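Long-range contacts in processed glycerol phosphate lipoteichoic acid synthase 2 (Bacillus subtilis, PDB 2W8D), which is the processed C-terminal domain of a lipoteichoic acid synthase, a magnesium-binding member of the sulfatase family within the alkaline phosphatase clan: residues 279-283 / 364-369; 304-308 / 334-338. All blocks are in the same frame, centred on the assembly; numbering follows the deposited sequence.

Contact 1: 279-283 / 364-369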
ATOM      1  N   ILE A 279       5.481 -25.748  -0.716  1.00 23.60           N
ATOM      2  CA  ILE A 279       4.807 -24.540  -1.175  1.00 23.01           C
ATOM      3  C   ILE A 279       4.571 -24.706  -2.667  1.00 22.59           C
ATOM      4  O   ILE A 279       5.528 -24.722  -3.429  1.00 23.18           O
ATOM      5  CB  ILE A 279       5.685 -23.267  -0.926  1.00 22.69           C
ATOM      6  CG1 ILE A 279       5.820 -22.948   0.572  1.00 22.51           C
ATOM      7  CG2 ILE A 279       5.143 -22.029  -1.688  1.00 23.09           C
ATOM      8  CD1 ILE A 279       4.513 -22.866   1.337  1.00 19.21           C
ATOM      9  N   THR A 280       3.318 -24.832  -3.089  1.00 22.23           N
ATOM     10  CA  THR A 280       2.988 -24.847  -4.537  1.00 22.08           C
ATOM     11  C   THR A 280       2.837 -23.424  -5.142  1.00 22.76           C
ATOM     12  O   THR A 280       2.876 -22.421  -4.417  1.00 23.25           O
ATOM     13  CB  THR A 280       1.690 -25.643  -4.778  1.00 22.63           C
ATOM     14  OG1 THR A 280       0.619 -25.042  -4.032  1.00 20.82           O
ATOM     15  CG2 THR A 280       1.842 -27.128  -4.358  1.00 18.93           C
ATOM     16  N   ASP A 281       2.634 -23.323  -6.453  1.00 23.18           N
ATOM     17  CA  ASP A 281       2.308 -22.035  -7.122  1.00 23.21           C
ATOM     18  C   ASP A 281       1.081 -21.404  -6.502  1.00 21.63           C
ATOM     19  O   ASP A 281       1.037 -20.205  -6.281  1.00 21.95           O
ATOM     20  CB  ASP A 281       1.956 -22.251  -8.606  1.00 25.27           C
ATOM     21  CG  ASP A 281       3.171 -22.455  -9.513  1.00 29.09           C
ATOM     22  OD1 ASP A 281       4.315 -22.125  -9.133  1.00 30.75           O
ATOM     23  OD2 ASP A 281       2.948 -22.967 -10.640  1.00 35.94           O
ATOM     24  N   TYR A 282       0.068 -22.231  -6.273  1.00 20.23           N
ATOM     25  CA  TYR A 282      -1.160 -21.836  -5.621  1.00 18.81           C
ATOM     26  C   TYR A 282      -0.868 -21.251  -4.218  1.00 18.86           C
ATOM     27  O   TYR A 282      -1.382 -20.196  -3.899  1.00 19.80           O
ATOM     28  CB  TYR A 282      -2.174 -23.021  -5.571  1.00 18.11           C
ATOM     29  CG  TYR A 282      -3.280 -22.772  -4.571  1.00 16.20           C
ATOM     30  CD1 TYR A 282      -4.403 -22.020  -4.927  1.00 15.55           C
ATOM     31  CD2 TYR A 282      -3.168 -23.215  -3.247  1.00 15.07           C
ATOM     32  CE1 TYR A 282      -5.383 -21.730  -4.021  1.00 15.38           C
ATOM     33  CE2 TYR A 282      -4.165 -22.924  -2.285  1.00 12.27           C
ATOM     34  CZ  TYR A 282      -5.266 -22.176  -2.685  1.00 15.52           C
ATOM     35  OH  TYR A 282      -6.274 -21.860  -1.794  1.00 14.02           O
ATOM     36  N   ASP A 283      -0.076 -21.935  -3.379  1.00 18.61           N
ATOM     37  CA  ASP A 283       0.199 -21.460  -2.004  1.00 18.39           C
ATOM     38  C   ASP A 283       0.919 -20.124  -2.059  1.00 17.44           C
ATOM     39  O   ASP A 283       0.540 -19.197  -1.359  1.00 17.37           O
ATOM     40  CB  ASP A 283       1.043 -22.449  -1.178  1.00 18.53           C
ATOM     41  CG  ASP A 283       0.411 -23.829  -1.055  1.00 21.26           C
ATOM     42  OD1 ASP A 283      -0.830 -23.924  -0.921  1.00 25.33           O
ATOM     43  OD2 ASP A 283       1.164 -24.844  -1.064  1.00 24.36           O
ATOM     44  N   TYR A 364      -6.908 -22.499 -10.381  1.00 17.57           N
ATOM     45  CA  TYR A 364      -7.176 -23.252  -9.191  1.00 17.27           C
ATOM     46  C   TYR A 364      -8.418 -22.701  -8.550  1.00 17.60           C
ATOM     47  O   TYR A 364      -8.728 -21.506  -8.713  1.00 17.35           O
ATOM     48  CB  TYR A 364      -6.019 -23.121  -8.212  1.00 16.78           C
ATOM     49  CG  TYR A 364      -4.682 -23.482  -8.795  1.00 14.71           C
ATOM     50  CD1 TYR A 364      -4.138 -24.745  -8.620  1.00 11.49           C
ATOM     51  CD2 TYR A 364      -3.952 -22.541  -9.505  1.00 14.91           C
ATOM     52  CE1 TYR A 364      -2.888 -25.068  -9.165  1.00 11.95           C
ATOM     53  CE2 TYR A 364      -2.701 -22.847 -10.042  1.00 13.34           C
ATOM     54  CZ  TYR A 364      -2.179 -24.094  -9.862  1.00 10.63           C
ATOM     55  OH  TYR A 364      -0.958 -24.357 -10.415  1.00 11.86           O
ATOM     56  N   ASP A 365      -9.122 -23.565  -7.823  1.00 17.14           N
ATOM     57  CA  ASP A 365     -10.204 -23.091  -6.986  1.00 17.92           C
ATOM     58  C   ASP A 365      -9.602 -22.301  -5.822  1.00 17.80           C
ATOM     59  O   ASP A 365      -8.794 -22.823  -5.064  1.00 17.19           O
ATOM     60  CB  ASP A 365     -11.057 -24.252  -6.462  1.00 17.81           C
ATOM     61  CG  ASP A 365     -12.165 -23.772  -5.547  1.00 19.30           C
ATOM     62  OD1 ASP A 365     -13.090 -23.082  -6.037  1.00 20.89           O
ATOM     63  OD2 ASP A 365     -12.093 -24.057  -4.331  1.00 21.51           O
ATOM     64  N   THR A 366      -9.979 -21.035  -5.705  1.00 18.68           N
ATOM     65  CA  THR A 366      -9.415 -20.174  -4.672  1.00 19.58           C
ATOM     66  C   THR A 366      -9.597 -20.749  -3.266  1.00 20.74           C
ATOM     67  O   THR A 366      -8.653 -20.751  -2.481  1.00 20.46           O
ATOM     68  CB  THR A 366      -9.991 -18.765  -4.722  1.00 19.54           C
ATOM     69  OG1 THR A 366      -9.504 -18.111  -5.895  1.00 19.18           O
ATOM     70  CG2 THR A 366      -9.515 -17.937  -3.504  1.00 17.85           C
ATOM     71  N   LYS A 367     -10.794 -21.258  -2.977  1.00 22.38           N
ATOM     72  CA  LYS A 367     -11.098 -21.852  -1.667  1.00 24.41           C
ATOM     73  C   LYS A 367     -10.240 -23.081  -1.340  1.00 24.42           C
ATOM     74  O   LYS A 367      -9.670 -23.155  -0.248  1.00 24.40           O
ATOM     75  CB  LYS A 367     -12.581 -22.238  -1.548  1.00 24.73           C
ATOM     76  CG  LYS A 367     -13.428 -21.372  -0.570  1.00 29.99           C
ATOM     77  CD  LYS A 367     -14.255 -20.290  -1.325  1.00 35.07           C
ATOM     78  CE  LYS A 367     -15.618 -20.841  -1.820  1.00 37.29           C
ATOM     79  NZ  LYS A 367     -16.071 -20.228  -3.116  1.00 38.44           N
ATOM     80  N   THR A 368     -10.132 -24.028  -2.285  1.00 23.91           N
ATOM     81  CA  THR A 368      -9.572 -25.332  -1.960  1.00 23.03           C
ATOM     82  C   THR A 368      -8.161 -25.606  -2.479  1.00 23.13           C
ATOM     83  O   THR A 368      -7.520 -26.559  -2.038  1.00 22.95           O
ATOM     84  CB  THR A 368     -10.509 -26.470  -2.420  1.00 23.11           C
ATOM     85  OG1 THR A 368     -10.677 -26.418  -3.842  1.00 21.91           O
ATOM     86  CG2 THR A 368     -11.869 -26.373  -1.728  1.00 21.63           C
ATOM     87  N   GLY A 369      -7.676 -24.782  -3.409  1.00 23.08           N
ATOM     88  CA  GLY A 369      -6.423 -25.093  -4.140  1.00 22.36           C
ATOM     89  C   GLY A 369      -6.502 -26.154  -5.228  1.00 21.77           C
ATOM     90  O   GLY A 369      -5.517 -26.423  -5.926  1.00 21.75           O
TER
HETATM   91  O   HOH W   1       0.564 -22.694 -11.746  1.00 22.08           O
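Tyr282 reaches from the first turn of helix 281-286 into the turn after strand 362-365, where its OH donates to Thr366 O at 2.7 Å. The carbonyl lies at the edge of the ring, and the C=O...OH angle is 147°. A second polar link passes through a water: Tyr364 OH donates to it at 2.6 Å, and it donates in turn to Asp281 OD2. Apolar contacts use ring faces. Gly369 CA sits over the centre of the Tyr282 ring, 3.4 Å from its centroid, a close CH-pi contact. Tyr282 CB lies over the face of Tyr364, 4.0 Å from that ring's centroid. With CG of Tyr282 anti to the backbone N (chi1 164°), its ring runs past Tyr364 in the opposite direction, the two planes oblique at 48°. Each segment is also braced from within. Thr280 and Asp283 form a capping box at the helix start. Asp365 OD2, in an Asx motif, accepts hydrogen bonds from Thr368 N and Thr368 OG1, which come from opposite faces of its carboxylate plane, and Gly369 N donates to Asp365 O at 2.8 Å. Strand 356-359 adds Thr357, which touches Tyr282 and Thr366. The chemistry thus holds the Tyr282 ring at two places, its hydroxyl by the Thr366 carbonyl and one face by Gly369 CA, while the water-linked Asp281–Tyr364 pair joins helix to strand at a further point.

Contact 2: 304-308 / 334-338; sequences VHKYA and DILSK
Lys306 carries the polar half of this contact, its amine spanning two carbonyls of the 334-338 turn. NZ donates to Ile335 O at 3.0 Å, in the carbonyl plane and with a C=O...N angle of 158°; a weak bond goes from NZ to Ser337 O at 2.9 Å. CG stands anti to the carbonyl carbon (chi1 -67°) and the chain beyond it is extended, which carries the amine across to the turn while CD passes 3.6 Å from Ile335 O. Ile335 is the main apolar partner: its CD1 meets Ala308 CB at 3.7 Å, and its CG2 meets Val304 CG2 at 4.2 Å as the two branched side chains cross. Leu336 CD2 makes a looser approach to Val304 CG1.

The turn supplies much of its own bonding. Ser337 N donates to Asp334 O at 3.1 Å, and Leu336 N to Asp334 OD1 at 2.8 Å, met from above the carboxylate plane. The other carboxylate oxygen, Asp334 OD2, is hydrogen-bonded to His319 ND1. Outside groups settle further polar atoms: Ile335 N pairs with Thr316 OG1, Leu336 O with Asn22 ND2, and Ser337 OG with Val20 O. On the 304-308 side, Ala308 is tied by backbone bonds to Asn74 and Phe76 of strand 70-76, and Tyr307 N to Glu342 OE2. The arrangement is that of a type I beta turn from Asp334 to Ser337, headed by an Asx turn and clamped by a lysine against the edge of the domain's large mixed sheet.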
ATOM      1  N   VAL A 304     -13.142  -6.540   7.209  1.00 16.66           N
ATOM      2  CA  VAL A 304     -13.768  -6.872   5.906  1.00 16.40           C
ATOM      3  C   VAL A 304     -13.030  -7.953   5.097  1.00 16.25           C
ATOM      4  O   VAL A 304     -11.808  -7.934   5.025  1.00 16.58           O
ATOM      5  CB  VAL A 304     -14.241  -5.598   5.082  1.00 16.49           C
ATOM      6  CG1 VAL A 304     -13.905  -4.299   5.787  1.00 15.64           C
ATOM      7  CG2 VAL A 304     -13.804  -5.625   3.664  1.00 14.46           C
ATOM      8  N   HIS A 305     -13.784  -8.907   4.533  1.00 15.85           N
ATOM      9  CA  HIS A 305     -13.205 -10.087   3.845  1.00 15.89           C
ATOM     10  C   HIS A 305     -13.244 -10.009   2.323  1.00 15.49           C
ATOM     11  O   HIS A 305     -12.844 -10.950   1.626  1.00 14.66           O
ATOM     12  CB  HIS A 305     -13.858 -11.396   4.324  1.00 15.10           C
ATOM     13  CG  HIS A 305     -13.932 -11.497   5.806  1.00 18.02           C
ATOM     14  ND1 HIS A 305     -12.810 -11.440   6.606  1.00 21.52           N
ATOM     15  CD2 HIS A 305     -14.991 -11.588   6.644  1.00 20.02           C
ATOM     16  CE1 HIS A 305     -13.176 -11.499   7.877  1.00 21.93           C
ATOM     17  NE2 HIS A 305     -14.492 -11.599   7.925  1.00 22.14           N
ATOM     18  N   LYS A 306     -13.752  -8.904   1.817  1.00 15.59           N
ATOM     19  CA  LYS A 306     -13.748  -8.672   0.388  1.00 16.27           C
ATOM     20  C   LYS A 306     -12.320  -8.707  -0.180  1.00 15.68           C
ATOM     21  O   LYS A 306     -11.411  -8.114   0.372  1.00 15.56           O
ATOM     22  CB  LYS A 306     -14.367  -7.312   0.084  1.00 16.45           C
ATOM     23  CG  LYS A 306     -15.854  -7.230   0.390  1.00 18.55           C
ATOM     24  CD  LYS A 306     -16.380  -5.948  -0.187  1.00 21.87           C
ATOM     25  CE  LYS A 306     -17.788  -5.621   0.291  1.00 24.24           C
ATOM     26  NZ  LYS A 306     -18.063  -4.208  -0.129  1.00 25.26           N
ATOM     27  N   TYR A 307     -12.149  -9.422  -1.282  1.00 15.57           N
ATOM     28  CA  TYR A 307     -10.903  -9.410  -2.070  1.00 15.01           C
ATOM     29  C   TYR A 307     -10.681  -7.994  -2.592  1.00 14.87           C
ATOM     30  O   TYR A 307     -11.641  -7.334  -2.975  1.00 14.23           O
ATOM     31  CB  TYR A 307     -10.993 -10.468  -3.180  1.00 13.86           C
ATOM     32  CG  TYR A 307     -10.743 -11.856  -2.631  1.00 13.92           C
ATOM     33  CD1 TYR A 307     -11.569 -12.420  -1.656  1.00 15.45           C
ATOM     34  CD2 TYR A 307      -9.638 -12.578  -3.044  1.00 14.82           C
ATOM     35  CE1 TYR A 307     -11.295 -13.712  -1.118  1.00 15.43           C
ATOM     36  CE2 TYR A 307      -9.358 -13.843  -2.540  1.00 15.18           C
ATOM     37  CZ  TYR A 307     -10.164 -14.395  -1.590  1.00 17.18           C
ATOM     38  OH  TYR A 307      -9.802 -15.628  -1.152  1.00 18.45           O
ATOM     39  N   ALA A 308      -9.430  -7.524  -2.539  1.00 14.99           N
ATOM     40  CA  ALA A 308      -9.063  -6.162  -2.905  1.00 15.97           C
ATOM     41  C   ALA A 308      -7.576  -6.074  -3.201  1.00 16.25           C
ATOM     42  O   ALA A 308      -6.816  -6.864  -2.685  1.00 17.02           O
ATOM     43  CB  ALA A 308      -9.426  -5.180  -1.753  1.00 16.44           C
ATOM     44  N   ASP A 334     -13.457   1.347  -4.719  1.00 17.48           N
ATOM     45  CA  ASP A 334     -13.691   1.532  -3.283  1.00 16.42           C
ATOM     46  C   ASP A 334     -14.096   0.206  -2.637  1.00 16.51           C
ATOM     47  O   ASP A 334     -15.115  -0.385  -2.990  1.00 16.39           O
ATOM     48  CB  ASP A 334     -14.783   2.591  -3.090  1.00 15.78           C
ATOM     49  CG  ASP A 334     -15.223   2.767  -1.629  1.00 15.18           C
ATOM     50  OD1 ASP A 334     -14.650   2.190  -0.694  1.00 17.12           O
ATOM     51  OD2 ASP A 334     -16.186   3.501  -1.408  1.00 12.83           O
ATOM     52  N   ILE A 335     -13.293  -0.250  -1.685  1.00 16.75           N
ATOM     53  CA  ILE A 335     -13.549  -1.518  -1.020  1.00 17.99           C
ATOM     54  C   ILE A 335     -14.847  -1.490  -0.235  1.00 18.61           C
ATOM     55  O   ILE A 335     -15.539  -2.496  -0.152  1.00 19.62           O
ATOM     56  CB  ILE A 335     -12.346  -1.970  -0.124  1.00 17.98           C
ATOM     57  CG1 ILE A 335     -11.042  -1.858  -0.905  1.00 15.41           C
ATOM     58  CG2 ILE A 335     -12.505  -3.433   0.334  1.00 18.64           C
ATOM     59  CD1 ILE A 335      -9.769  -1.939  -0.050  1.00 13.89           C
ATOM     60  N   LEU A 336     -15.210  -0.330   0.316  1.00 19.34           N
ATOM     61  CA  LEU A 336     -16.436  -0.255   1.130  1.00 19.27           C
ATOM     62  C   LEU A 336     -17.695  -0.152   0.284  1.00 18.97           C
ATOM     63  O   LEU A 336     -18.783  -0.218   0.813  1.00 18.96           O
ATOM     64  CB  LEU A 336     -16.367   0.894   2.158  1.00 19.12           C
ATOM     65  CG  LEU A 336     -15.142   0.747   3.067  1.00 18.70           C
ATOM     66  CD1 LEU A 336     -15.012   1.905   4.061  1.00 17.48           C
ATOM     67  CD2 LEU A 336     -15.164  -0.632   3.769  1.00 15.23           C
ATOM     68  N   SER A 337     -17.542   0.007  -1.026  1.00 18.66           N
ATOM     69  CA  SER A 337     -18.686   0.082  -1.931  1.00 18.86           C
ATOM     70  C   SER A 337     -19.427  -1.247  -2.055  1.00 19.26           C
ATOM     71  O   SER A 337     -18.793  -2.312  -2.137  1.00 18.84           O
ATOM     72  CB  SER A 337     -18.236   0.521  -3.319  1.00 18.81           C
ATOM     73  OG  SER A 337     -19.300   0.415  -4.245  1.00 18.25           O
ATOM     74  N   LYS A 338     -20.760  -1.184  -2.099  1.00 19.48           N
ATOM     75  CA  LYS A 338     -21.567  -2.390  -2.315  1.00 20.22           C
ATOM     76  C   LYS A 338     -21.192  -3.126  -3.610  1.00 20.42           C
ATOM     77  O   LYS A 338     -21.145  -4.354  -3.632  1.00 20.37           O
ATOM     78  CB  LYS A 338     -23.073  -2.079  -2.298  1.00 20.15           C
ATOM     79  CG  LYS A 338     -23.748  -2.169  -0.926  1.00 21.04           C
ATOM     80  CD  LYS A 338     -23.701  -0.815  -0.201  1.00 23.71           C
ATOM     81  CE  LYS A 338     -24.839  -0.624   0.836  1.00 24.64           C
ATOM     82  NZ  LYS A 338     -24.517  -1.221   2.165  1.00 24.72           N
TER

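How the contacts relate
The two contacts have centres about 22 Å apart and meet at one place: Thr366 CG2 of contact 1 packs against Tyr307 OH of contact 2 at 3.3 Å. Both segments of contact 2 fall in the part of the sequence that separates the two halves of contact 1. Contact 1 is the more peripheral, its centre about 24 Å from the centre of the chain against about 15 Å for contact 2. One fastens the late five-stranded antiparallel sheet to helix 281-286, the other a late turn to the large mixed sheet. Neither includes a magnesium-site residue; that site comprises Glu40, phosphothreonine Thr84, Asp258 and His259.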